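Local coordinates for Xcc_ctr_pt (Xanthomonas campestris pv. campestris, PDB 6NJW), which forms the C-terminal Toprim region of a Class 2 OLD family nuclease and probably cleaves nucleic acid by two-metal catalysis, at residues I24-D29 with V78-R83; R32-A37 with Q195-S200; N132-E137 with P207-S212; D146-I151 with A165-V170. All blocks are in the same frame, centred on the assembly; numbering follows the deposited sequence.

How the interactions relate
Interaction 1 is the centre of the model: two neighbouring strands of the Toprim sheet, with magnesium-binding Asp82 ending one and Glu27 just past the end of the other. Interaction 3 lies about 10 Å away, centre to centre, and adds Tyr209, which shares the bound magnesium site with Asp82; Leu80 CD2 packs against Tyr209 O at 3.3 Å. Interaction 2, its centre about 15 Å from that of interaction 1, uses the helix that follows strand 22-26, and its Val35 touches Leu80 and Ile210. Interaction 4 is peripheral, about 25 Å from interaction 1 between centres. It joins the rest through helix 134-154, shared with interaction 3, and through Met147 and Val150, which pack on interaction 2.

Interaction 1 (I24-D29 with V78-R83); sequences ILVEGD and VILTDR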
# COMPACT_ATOMS: atom_id res chain seq x y z
N ILE A 24 9.50 -2.80 1.73
CA ILE A 24 8.18 -2.18 1.82
C ILE A 24 7.17 -3.28 2.13
O ILE A 24 6.93 -4.15 1.29
CB ILE A 24 7.80 -1.46 0.52
CG1 ILE A 24 8.75 -0.28 0.26
CG2 ILE A 24 6.34 -1.02 0.58
CD1 ILE A 24 8.75 0.15 -1.24
N LEU A 25 6.54 -3.21 3.30
CA LEU A 25 5.58 -4.22 3.74
C LEU A 25 4.17 -3.75 3.41
O LEU A 25 3.79 -2.64 3.82
CB LEU A 25 5.71 -4.48 5.24
CG LEU A 25 7.05 -5.04 5.70
CD1 LEU A 25 7.10 -5.03 7.24
CD2 LEU A 25 7.21 -6.45 5.13
N VAL A 26 3.41 -4.58 2.70
CA VAL A 26 2.06 -4.27 2.25
C VAL A 26 1.14 -5.44 2.59
O VAL A 26 1.60 -6.55 2.88
CB VAL A 26 2.03 -3.96 0.73
CG1 VAL A 26 3.03 -2.81 0.41
CG2 VAL A 26 2.36 -5.19 -0.06
N GLU A 27 -0.17 -5.19 2.55
CA GLU A 27 -1.12 -6.20 3.00
C GLU A 27 -1.36 -7.29 1.97
O GLU A 27 -1.51 -8.46 2.33
CB GLU A 27 -2.45 -5.55 3.37
CG GLU A 27 -2.41 -4.69 4.63
CD GLU A 27 -3.79 -4.12 4.95
OE1 GLU A 27 -4.77 -4.59 4.35
OE2 GLU A 27 -3.89 -3.21 5.80
N GLY A 28 -1.43 -6.95 0.69
CA GLY A 28 -1.83 -7.94 -0.29
C GLY A 28 -1.31 -7.71 -1.69
O GLY A 28 -0.40 -6.90 -1.92
N ASP A 29 -1.93 -8.41 -2.65
CA ASP A 29 -1.39 -8.45 -4.00
C ASP A 29 -1.63 -7.16 -4.76
O ASP A 29 -0.84 -6.83 -5.65
CB ASP A 29 -1.99 -9.62 -4.79
CG ASP A 29 -1.27 -10.91 -4.53
OD1 ASP A 29 -0.20 -10.86 -3.90
OD2 ASP A 29 -1.78 -11.98 -4.95
N VAL A 78 9.24 -0.04 5.76
CA VAL A 78 8.06 0.79 5.95
C VAL A 78 6.84 -0.13 5.93
O VAL A 78 6.92 -1.28 5.52
CB VAL A 78 7.94 1.88 4.87
CG1 VAL A 78 9.09 2.87 5.01
CG2 VAL A 78 7.94 1.25 3.46
N ILE A 79 5.70 0.39 6.38
CA ILE A 79 4.44 -0.36 6.35
C ILE A 79 3.37 0.49 5.69
O ILE A 79 3.27 1.69 5.94
CB ILE A 79 3.99 -0.75 7.78
CG1 ILE A 79 4.82 -1.93 8.30
CG2 ILE A 79 2.49 -1.08 7.82
CD1 ILE A 79 4.65 -2.17 9.82
N LEU A 80 2.54 -0.15 4.86
CA LEU A 80 1.34 0.44 4.28
C LEU A 80 0.17 -0.42 4.71
O LEU A 80 0.13 -1.61 4.40
CB LEU A 80 1.43 0.49 2.75
CG LEU A 80 2.54 1.40 2.23
CD1 LEU A 80 2.86 1.15 0.77
CD2 LEU A 80 2.04 2.81 2.43
N THR A 81 -0.79 0.18 5.42
CA THR A 81 -1.92 -0.61 5.91
C THR A 81 -3.16 0.27 5.94
O THR A 81 -3.08 1.49 5.86
CB THR A 81 -1.61 -1.21 7.29
OG1 THR A 81 -2.58 -2.23 7.60
CG2 THR A 81 -1.61 -0.14 8.35
N ASP A 82 -4.32 -0.39 6.03
CA ASP A 82 -5.63 0.27 5.94
C ASP A 82 -6.22 0.51 7.32
O ASP A 82 -6.14 -0.35 8.20
CB ASP A 82 -6.60 -0.57 5.11
CG ASP A 82 -6.22 -0.60 3.64
OD1 ASP A 82 -5.37 0.21 3.23
OD2 ASP A 82 -6.78 -1.43 2.89
N ARG A 83 -6.86 1.67 7.49
CA ARG A 83 -7.38 2.02 8.81
C ARG A 83 -8.45 1.04 9.27
O ARG A 83 -8.47 0.65 10.44
CB ARG A 83 -7.95 3.44 8.82
CG ARG A 83 -8.23 3.94 10.24
CD ARG A 83 -8.89 5.30 10.26
NE ARG A 83 -8.93 5.90 11.59
CZ ARG A 83 -8.13 6.88 11.98
NH1 ARG A 83 -7.23 7.38 11.14
NH2 ARG A 83 -8.22 7.38 13.21
O HOH W 1 -1.02 -2.49 2.15
O HOH W 2 -7.24 -3.84 3.75
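Strands 24-26 and 78-82 run parallel, 4.8 Å apart at their axes, with Leu25 N bonded to Val78 O and Leu80 N to Leu25 O. They are the inner pair of the four-stranded parallel sheet of the Toprim fold, which presents its acidic residues at the strand ends. Ile24, Val78 and Leu80 share one face of the sheet. Ile24 and Val78 lie side by side, CG1 of the first 3.6 Å from CG2 of the second, while Leu80 CD1 reaches both Ile24 CG2 and Val26 CG1. Helix 208-226 packs over this apolar patch. On the other face Leu25 CD1 rests against CG1 of Ile79.

Beyond Val26 the strands spread, and the CA atoms of Glu27 and Thr81 are 6.4 Å apart. A water fills the next rung, accepting from Glu27 N and donating to Leu80 O. The side chain of Glu27 then spans the gap, its chain extended (chi2 -178°). Asp82 N donates to Glu27 OE2 at 2.9 Å, from above the carboxylate plane, 37° out of it; Thr81 OG1 also lies by this oxygen, but their 2.4 Å separation is too short to be trusted. Asp82 binds the magnesium ion in this model, and Glu27 is a magnesium ligand in a structure of this protein, though not in this chain. The carboxylates of Glu27 and Asp82 are turned 59° apart, and one water bridges the two groups by donating to Glu27 OE1 at 2.7 Å and to Asp82 OD2 at 2.6 Å.

Interaction 2 (R32-A37 with Q195-S200); sequences RFIVPA and QALAPS
Gln195 crosses the face of the Phe33 ring obliquely, and this pair accounts for much of the surface buried between helix 29-41 and the end of helix 190-197 with the 3-10 segment after it. The CG of Gln195 sits over the ring face, 3.5 Å from the centroid, a CH-pi contact only 15° off the ring normal. From there the chain runs on extended (chi2 178°), carrying CD across toward the far end of the ring. The amide stays nearly parallel to the aromatic plane and stacks on it, with NE2 of Gln195 3.6 Å from CE1 of Phe33. What reaches the ring is thus first a methylene and then the flat of an amide. The same phenyl group also meets its sequence neighbour: Phe33 CZ stands 3.7 Å above the centre of the Arg32 guanidinium, which is tied by a salt bridge to Asp29.

Ala198, in the 3-10 turn, points its methyl group toward helix 29-41. Its CB meets the CB of Ala37 at 3.7 Å, and small side chains on both sides let the backbones come close, with 5.6 Å between these two CA atoms. Beside this pair Ile34 CD1 makes a looser contact, 4.3 Å from Leu197 CD2.

Helix 29-41 follows strand 22-26 of the Toprim sheet and has Val35 packed on helix 208-226, whereas Leu197 and Ala196 rest on helix 134-154; the contact therefore joins the Toprim core to the helical part of the chain.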
# COMPACT_ATOMS: atom_id res chain seq x y z
N ARG A 32 1.08 -4.94 -3.84
CA ARG A 32 2.33 -5.55 -4.29
C ARG A 32 2.68 -5.12 -5.71
O ARG A 32 3.87 -5.00 -6.04
CB ARG A 32 2.21 -7.07 -4.20
CG ARG A 32 3.32 -7.89 -4.85
CD ARG A 32 3.07 -9.40 -4.53
NE ARG A 32 3.78 -10.33 -5.40
CZ ARG A 32 3.24 -11.42 -5.93
NH1 ARG A 32 1.97 -11.71 -5.69
NH2 ARG A 32 3.96 -12.22 -6.70
N PHE A 33 1.68 -4.88 -6.55
CA PHE A 33 1.94 -4.44 -7.91
C PHE A 33 1.71 -2.96 -8.13
O PHE A 33 2.38 -2.36 -8.97
CB PHE A 33 1.09 -5.25 -8.89
CG PHE A 33 1.44 -6.71 -8.90
CD1 PHE A 33 2.66 -7.14 -9.41
CD2 PHE A 33 0.55 -7.64 -8.37
CE1 PHE A 33 2.98 -8.49 -9.41
CE2 PHE A 33 0.87 -8.99 -8.36
CZ PHE A 33 2.09 -9.42 -8.88
N ILE A 34 0.81 -2.33 -7.37
CA ILE A 34 0.52 -0.92 -7.58
C ILE A 34 1.61 -0.04 -6.99
O ILE A 34 1.99 0.99 -7.57
CB ILE A 34 -0.87 -0.59 -7.00
CG1 ILE A 34 -1.97 -1.05 -7.95
CG2 ILE A 34 -1.03 0.89 -6.76
CD1 ILE A 34 -2.03 -0.22 -9.23
N VAL A 35 2.15 -0.40 -5.82
CA VAL A 35 3.16 0.44 -5.18
C VAL A 35 4.41 0.59 -6.03
O VAL A 35 4.89 1.73 -6.18
CB VAL A 35 3.44 -0.08 -3.76
CG1 VAL A 35 4.68 0.59 -3.16
CG2 VAL A 35 2.24 0.18 -2.86
N PRO A 36 4.99 -0.46 -6.62
CA PRO A 36 6.14 -0.24 -7.51
C PRO A 36 5.82 0.59 -8.74
O PRO A 36 6.68 1.32 -9.22
CB PRO A 36 6.59 -1.65 -7.92
CG PRO A 36 5.90 -2.60 -6.97
CD PRO A 36 4.71 -1.90 -6.42
N ALA A 37 4.61 0.46 -9.29
CA ALA A 37 4.22 1.31 -10.41
C ALA A 37 4.20 2.77 -9.99
O ALA A 37 4.67 3.64 -10.74
CB ALA A 37 2.85 0.87 -10.94
N GLN A 195 -2.09 -5.44 -11.73
CA GLN A 195 -1.09 -5.47 -12.80
C GLN A 195 -1.62 -4.84 -14.08
O GLN A 195 -0.89 -4.12 -14.78
CB GLN A 195 -0.67 -6.92 -13.06
CG GLN A 195 0.18 -7.53 -11.97
CD GLN A 195 0.53 -8.97 -12.28
OE1 GLN A 195 -0.31 -9.86 -12.12
NE2 GLN A 195 1.74 -9.21 -12.76
N ALA A 196 -2.88 -5.10 -14.42
CA ALA A 196 -3.49 -4.49 -15.59
C ALA A 196 -3.71 -3.00 -15.40
O ALA A 196 -3.73 -2.25 -16.38
CB ALA A 196 -4.82 -5.19 -15.91
N LEU A 197 -3.88 -2.55 -14.16
CA LEU A 197 -4.06 -1.12 -13.92
C LEU A 197 -2.73 -0.38 -13.85
O LEU A 197 -2.69 0.82 -14.15
CB LEU A 197 -4.84 -0.90 -12.62
CG LEU A 197 -5.26 0.54 -12.28
CD1 LEU A 197 -6.18 1.11 -13.35
CD2 LEU A 197 -5.90 0.61 -10.91
N ALA A 198 -1.65 -1.06 -13.47
CA ALA A 198 -0.38 -0.40 -13.19
C ALA A 198 0.12 0.50 -14.31
O ALA A 198 0.56 1.62 -14.01
CB ALA A 198 0.68 -1.46 -12.84
N PRO A 199 0.06 0.12 -15.60
CA PRO A 199 0.51 1.05 -16.66
C PRO A 199 -0.23 2.38 -16.71
O PRO A 199 0.26 3.31 -17.35
CB PRO A 199 0.26 0.25 -17.95
CG PRO A 199 0.36 -1.17 -17.53
CD PRO A 199 -0.18 -1.23 -16.13
N SER A 200 -1.39 2.51 -16.07
CA SER A 200 -2.14 3.76 -16.13
C SER A 200 -1.80 4.73 -15.01
O SER A 200 -2.17 5.90 -15.11
CB SER A 200 -3.65 3.48 -16.09
OG SER A 200 -4.04 2.69 -17.20

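Interaction 3 (N132-E137 with P207-S212); sequences NTLEPE and PAYIRS
Leu134 meets Tyr209 and Ile210 with its side chain at about a right angle to both. Its CG is anti to the backbone N (chi1 180°), and the CD1 branch does the touching: it lies 3.8 Å from Tyr209 OH. The same methyl group also packs against Ile210 CD1, 4.1 Å away, and against Pro207 CG. The Tyr209 ring starts from the crowded position between its own backbone N and carbonyl carbon (chi1 80°). Ile210 CG1 sits 3.6 Å above one face of that ring, toward the rim.

Two helix starts face each other here, the first turn of helix 134-154 and the first turn of helix 208-226, next to the metal-binding end of the Toprim sheet. Tyr209 forms the magnesium site with Asp82, its side chain about 3 Å from the ion at the nearest atoms. The phenol oxygen is buried here and has no hydrogen-bond partner in the model, but the side chain belongs to the magnesium site.

Glu137 approaches Pro207 obliquely. The chain bends at chi2, bringing CD close to the proline, and OE2 lies 3.6 Å from Pro207 CB, an acidic oxygen against the proline ring. The positive end of helix 208-226 may favour the charged form of this carboxylate. Glu137 OE2 also accepts from a water at 2.7 Å, and that water accepts in turn from Ala208 N, 3.0 Å away.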
# COMPACT_ATOMS: atom_id res chain seq x y z
N ASN A 132 -8.88 5.17 3.50
CA ASN A 132 -9.75 4.43 2.60
C ASN A 132 -9.17 3.03 2.41
O ASN A 132 -8.24 2.62 3.11
CB ASN A 132 -9.91 5.19 1.28
CG ASN A 132 -11.20 4.82 0.53
OD1 ASN A 132 -11.83 3.80 0.82
ND2 ASN A 132 -11.58 5.65 -0.44
N THR A 133 -9.72 2.30 1.44
CA THR A 133 -9.05 1.14 0.87
C THR A 133 -8.61 1.50 -0.54
O THR A 133 -9.15 2.41 -1.16
CB THR A 133 -9.97 -0.09 0.86
OG1 THR A 133 -11.23 0.26 0.29
CG2 THR A 133 -10.19 -0.61 2.29
N LEU A 134 -7.63 0.75 -1.06
CA LEU A 134 -6.85 1.24 -2.20
C LEU A 134 -7.70 1.43 -3.45
O LEU A 134 -7.71 2.51 -4.05
CB LEU A 134 -5.70 0.27 -2.49
CG LEU A 134 -4.81 0.66 -3.66
CD1 LEU A 134 -4.21 2.04 -3.44
CD2 LEU A 134 -3.72 -0.39 -3.84
N GLU A 135 -8.41 0.39 -3.87
CA GLU A 135 -9.08 0.47 -5.17
C GLU A 135 -10.20 1.51 -5.21
O GLU A 135 -10.31 2.24 -6.20
CB GLU A 135 -9.61 -0.91 -5.57
CG GLU A 135 -8.51 -1.95 -5.79
CD GLU A 135 -8.25 -2.80 -4.56
OE1 GLU A 135 -8.54 -2.31 -3.43
OE2 GLU A 135 -7.77 -3.95 -4.72
N PRO A 136 -11.05 1.63 -4.18
CA PRO A 136 -12.04 2.72 -4.22
C PRO A 136 -11.40 4.10 -4.22
O PRO A 136 -11.87 5.00 -4.92
CB PRO A 136 -12.88 2.48 -2.96
CG PRO A 136 -12.66 1.03 -2.62
CD PRO A 136 -11.24 0.76 -3.00
N GLU A 137 -10.31 4.29 -3.47
CA GLU A 137 -9.61 5.58 -3.54
C GLU A 137 -9.14 5.87 -4.97
O GLU A 137 -9.37 6.96 -5.49
CB GLU A 137 -8.43 5.61 -2.57
CG GLU A 137 -7.42 6.71 -2.92
CD GLU A 137 -6.69 7.30 -1.73
OE1 GLU A 137 -6.74 6.71 -0.62
OE2 GLU A 137 -6.06 8.38 -1.90
N PRO A 207 -1.84 8.01 -4.07
CA PRO A 207 -2.35 8.22 -2.72
C PRO A 207 -1.24 8.70 -1.80
O PRO A 207 -0.08 8.30 -1.93
CB PRO A 207 -2.85 6.83 -2.30
CG PRO A 207 -3.06 6.08 -3.59
CD PRO A 207 -2.03 6.63 -4.54
N ALA A 208 -1.62 9.57 -0.86
CA ALA A 208 -0.64 10.21 0.01
C ALA A 208 0.10 9.20 0.88
O ALA A 208 1.31 9.35 1.13
CB ALA A 208 -1.34 11.26 0.88
N TYR A 209 -0.58 8.16 1.37
CA TYR A 209 0.12 7.23 2.25
C TYR A 209 1.19 6.45 1.48
O TYR A 209 2.24 6.11 2.05
CB TYR A 209 -0.87 6.31 2.97
CG TYR A 209 -1.43 5.13 2.20
CD1 TYR A 209 -2.18 5.31 1.04
CD2 TYR A 209 -1.24 3.84 2.65
CE1 TYR A 209 -2.71 4.22 0.34
CE2 TYR A 209 -1.76 2.74 1.95
CZ TYR A 209 -2.49 2.94 0.81
OH TYR A 209 -3.01 1.85 0.12
N ILE A 210 0.97 6.20 0.19
CA ILE A 210 1.97 5.50 -0.62
C ILE A 210 3.16 6.40 -0.90
O ILE A 210 4.32 5.98 -0.80
CB ILE A 210 1.31 4.97 -1.91
CG1 ILE A 210 0.34 3.82 -1.59
CG2 ILE A 210 2.36 4.52 -2.93
CD1 ILE A 210 -0.32 3.22 -2.83
N ARG A 211 2.91 7.66 -1.28
CA ARG A 211 4.02 8.59 -1.46
C ARG A 211 4.84 8.74 -0.18
O ARG A 211 6.08 8.76 -0.22
CB ARG A 211 3.50 9.96 -1.91
CG ARG A 211 4.63 10.99 -2.11
CD ARG A 211 4.09 12.39 -2.45
NE ARG A 211 3.17 12.35 -3.58
CZ ARG A 211 3.55 12.53 -4.83
NH1 ARG A 211 4.83 12.77 -5.09
NH2 ARG A 211 2.67 12.49 -5.83
N SER A 212 4.17 8.82 0.97
CA SER A 212 4.86 8.95 2.24
C SER A 212 5.76 7.75 2.51
O SER A 212 6.91 7.91 2.93
CB SER A 212 3.84 9.09 3.37
OG SER A 212 3.30 10.40 3.40
O HOH W 3 -4.58 10.17 -0.53

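Interaction 4 (D146-I151 with A165-V170); sequences DMQEVI and ALQQWV
Gln148 and Gln167 bring two amides together with their planes 51° apart. The NE2 of Gln148 donates to Gln167 OE1 at 3.0 Å, and the bond is fairly straight, 162° at the hydrogen. Seen from Gln148 the acceptor lies close to the amide plane, whereas seen from Gln167 the donor stands well above the carbonyl plane. The oxygen end of the Gln148 amide has an apolar neighbour instead, Val170 CG2, 3.6 Å from OE1. One face of the Trp169 indole is taken by its own helix: Ala165 O lies 3.1 Å above the ring plane, toward the rim, and Leu166 CA is nearby on that same face. The Trp169 side chain also packs on Phe139, Leu180 and Leu181.

Gln148 reaches across because CG is anti to the backbone N (chi1 178°) and the rest of the chain stays extended. Its methylenes do apolar work on the way, CG touching Leu166 CD2 at 3.8 Å. The same leucine branch meets Ile151 CG2 at 4.0 Å, so Leu166 spans two residues one turn apart on the facing helix. Gln167 bends at chi2, bringing its amide carbon to the end of Gln148, and its NE2 is bonded to Asp171 OD1.

The polar pair thus lies along one border of a small apolar patch of Leu166, Ile151 and Val170, where the axes of the two short segments come within 10.4 Å and are nearly antiparallel. Helices 134-154 and 160-171, joined by a brief connection, form an antiparallel helical hairpin, here in the helical part of the chain away from the magnesium site.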
# COMPACT_ATOMS: atom_id res chain seq x y z
N ASP A 146 -9.85 4.37 -16.40
CA ASP A 146 -8.95 3.25 -16.68
C ASP A 146 -9.39 1.98 -15.95
O ASP A 146 -9.23 0.87 -16.48
CB ASP A 146 -7.52 3.62 -16.28
CG ASP A 146 -6.99 4.83 -17.05
OD1 ASP A 146 -6.71 4.70 -18.26
OD2 ASP A 146 -6.90 5.92 -16.45
N MET A 147 -9.92 2.12 -14.74
CA MET A 147 -10.41 0.94 -14.03
C MET A 147 -11.63 0.36 -14.73
O MET A 147 -11.80 -0.86 -14.77
CB MET A 147 -10.71 1.30 -12.58
CG MET A 147 -9.43 1.62 -11.80
SD MET A 147 -9.69 2.33 -10.18
CE MET A 147 -10.25 0.87 -9.28
N GLN A 148 -12.48 1.21 -15.32
CA GLN A 148 -13.58 0.71 -16.13
C GLN A 148 -13.07 -0.13 -17.29
O GLN A 148 -13.60 -1.22 -17.55
CB GLN A 148 -14.43 1.87 -16.65
CG GLN A 148 -15.58 1.42 -17.54
CD GLN A 148 -16.43 2.58 -18.01
OE1 GLN A 148 -15.91 3.65 -18.33
NE2 GLN A 148 -17.75 2.38 -18.05
N GLU A 149 -12.03 0.33 -17.98
CA GLU A 149 -11.58 -0.41 -19.15
C GLU A 149 -10.99 -1.76 -18.76
O GLU A 149 -11.20 -2.76 -19.46
CB GLU A 149 -10.56 0.41 -19.96
CG GLU A 149 -10.42 -0.06 -21.41
CD GLU A 149 -11.76 -0.30 -22.11
OE1 GLU A 149 -12.27 -1.45 -22.07
OE2 GLU A 149 -12.31 0.66 -22.71
N VAL A 150 -10.27 -1.81 -17.63
CA VAL A 150 -9.76 -3.10 -17.15
C VAL A 150 -10.92 -4.04 -16.85
O VAL A 150 -10.94 -5.19 -17.30
CB VAL A 150 -8.85 -2.91 -15.93
CG1 VAL A 150 -8.43 -4.27 -15.38
CG2 VAL A 150 -7.62 -2.07 -16.29
N ILE A 151 -11.89 -3.57 -16.07
CA ILE A 151 -13.00 -4.44 -15.67
C ILE A 151 -13.70 -5.02 -16.90
O ILE A 151 -13.92 -6.23 -17.00
CB ILE A 151 -13.98 -3.67 -14.77
CG1 ILE A 151 -13.31 -3.35 -13.44
CG2 ILE A 151 -15.28 -4.48 -14.55
CD1 ILE A 151 -14.07 -2.33 -12.59
N ALA A 165 -24.25 0.53 -13.99
CA ALA A 165 -23.76 1.02 -12.71
C ALA A 165 -22.31 1.47 -12.83
O ALA A 165 -21.93 2.50 -12.25
CB ALA A 165 -23.90 -0.07 -11.64
N LEU A 166 -21.51 0.74 -13.60
CA LEU A 166 -20.11 1.08 -13.78
C LEU A 166 -19.96 2.42 -14.49
O LEU A 166 -19.20 3.29 -14.05
CB LEU A 166 -19.40 -0.02 -14.57
CG LEU A 166 -17.88 0.08 -14.74
CD1 LEU A 166 -17.21 0.38 -13.42
CD2 LEU A 166 -17.31 -1.18 -15.36
N GLN A 167 -20.68 2.59 -15.61
CA GLN A 167 -20.67 3.87 -16.30
C GLN A 167 -21.13 4.99 -15.38
O GLN A 167 -20.61 6.11 -15.44
CB GLN A 167 -21.56 3.79 -17.55
CG GLN A 167 -21.45 4.99 -18.48
CD GLN A 167 -20.02 5.29 -18.87
OE1 GLN A 167 -19.37 4.48 -19.54
NE2 GLN A 167 -19.52 6.45 -18.46
N GLN A 168 -22.07 4.69 -14.49
CA GLN A 168 -22.59 5.69 -13.57
C GLN A 168 -21.54 6.09 -12.53
O GLN A 168 -21.44 7.27 -12.16
CB GLN A 168 -23.86 5.14 -12.92
CG GLN A 168 -24.33 5.79 -11.65
CD GLN A 168 -25.64 5.17 -11.19
OE1 GLN A 168 -26.23 4.36 -11.91
NE2 GLN A 168 -26.09 5.54 -10.00
N TRP A 169 -20.76 5.13 -12.03
CA TRP A 169 -19.69 5.48 -11.10
C TRP A 169 -18.62 6.33 -11.78
O TRP A 169 -18.06 7.24 -11.16
CB TRP A 169 -19.02 4.23 -10.53
CG TRP A 169 -19.91 3.23 -9.92
CD1 TRP A 169 -21.12 3.45 -9.30
CD2 TRP A 169 -19.67 1.83 -9.84
NE1 TRP A 169 -21.63 2.26 -8.85
CE2 TRP A 169 -20.77 1.25 -9.18
CE3 TRP A 169 -18.63 1.00 -10.28
CZ2 TRP A 169 -20.86 -0.12 -8.95
CZ3 TRP A 169 -18.72 -0.35 -10.05
CH2 TRP A 169 -19.82 -0.91 -9.39
N VAL A 170 -18.30 6.02 -13.03
CA VAL A 170 -17.32 6.82 -13.75
C VAL A 170 -17.82 8.25 -13.90
O VAL A 170 -17.08 9.21 -13.67
CB VAL A 170 -17.03 6.18 -15.12
CG1 VAL A 170 -16.22 7.13 -15.99
CG2 VAL A 170 -16.28 4.87 -14.93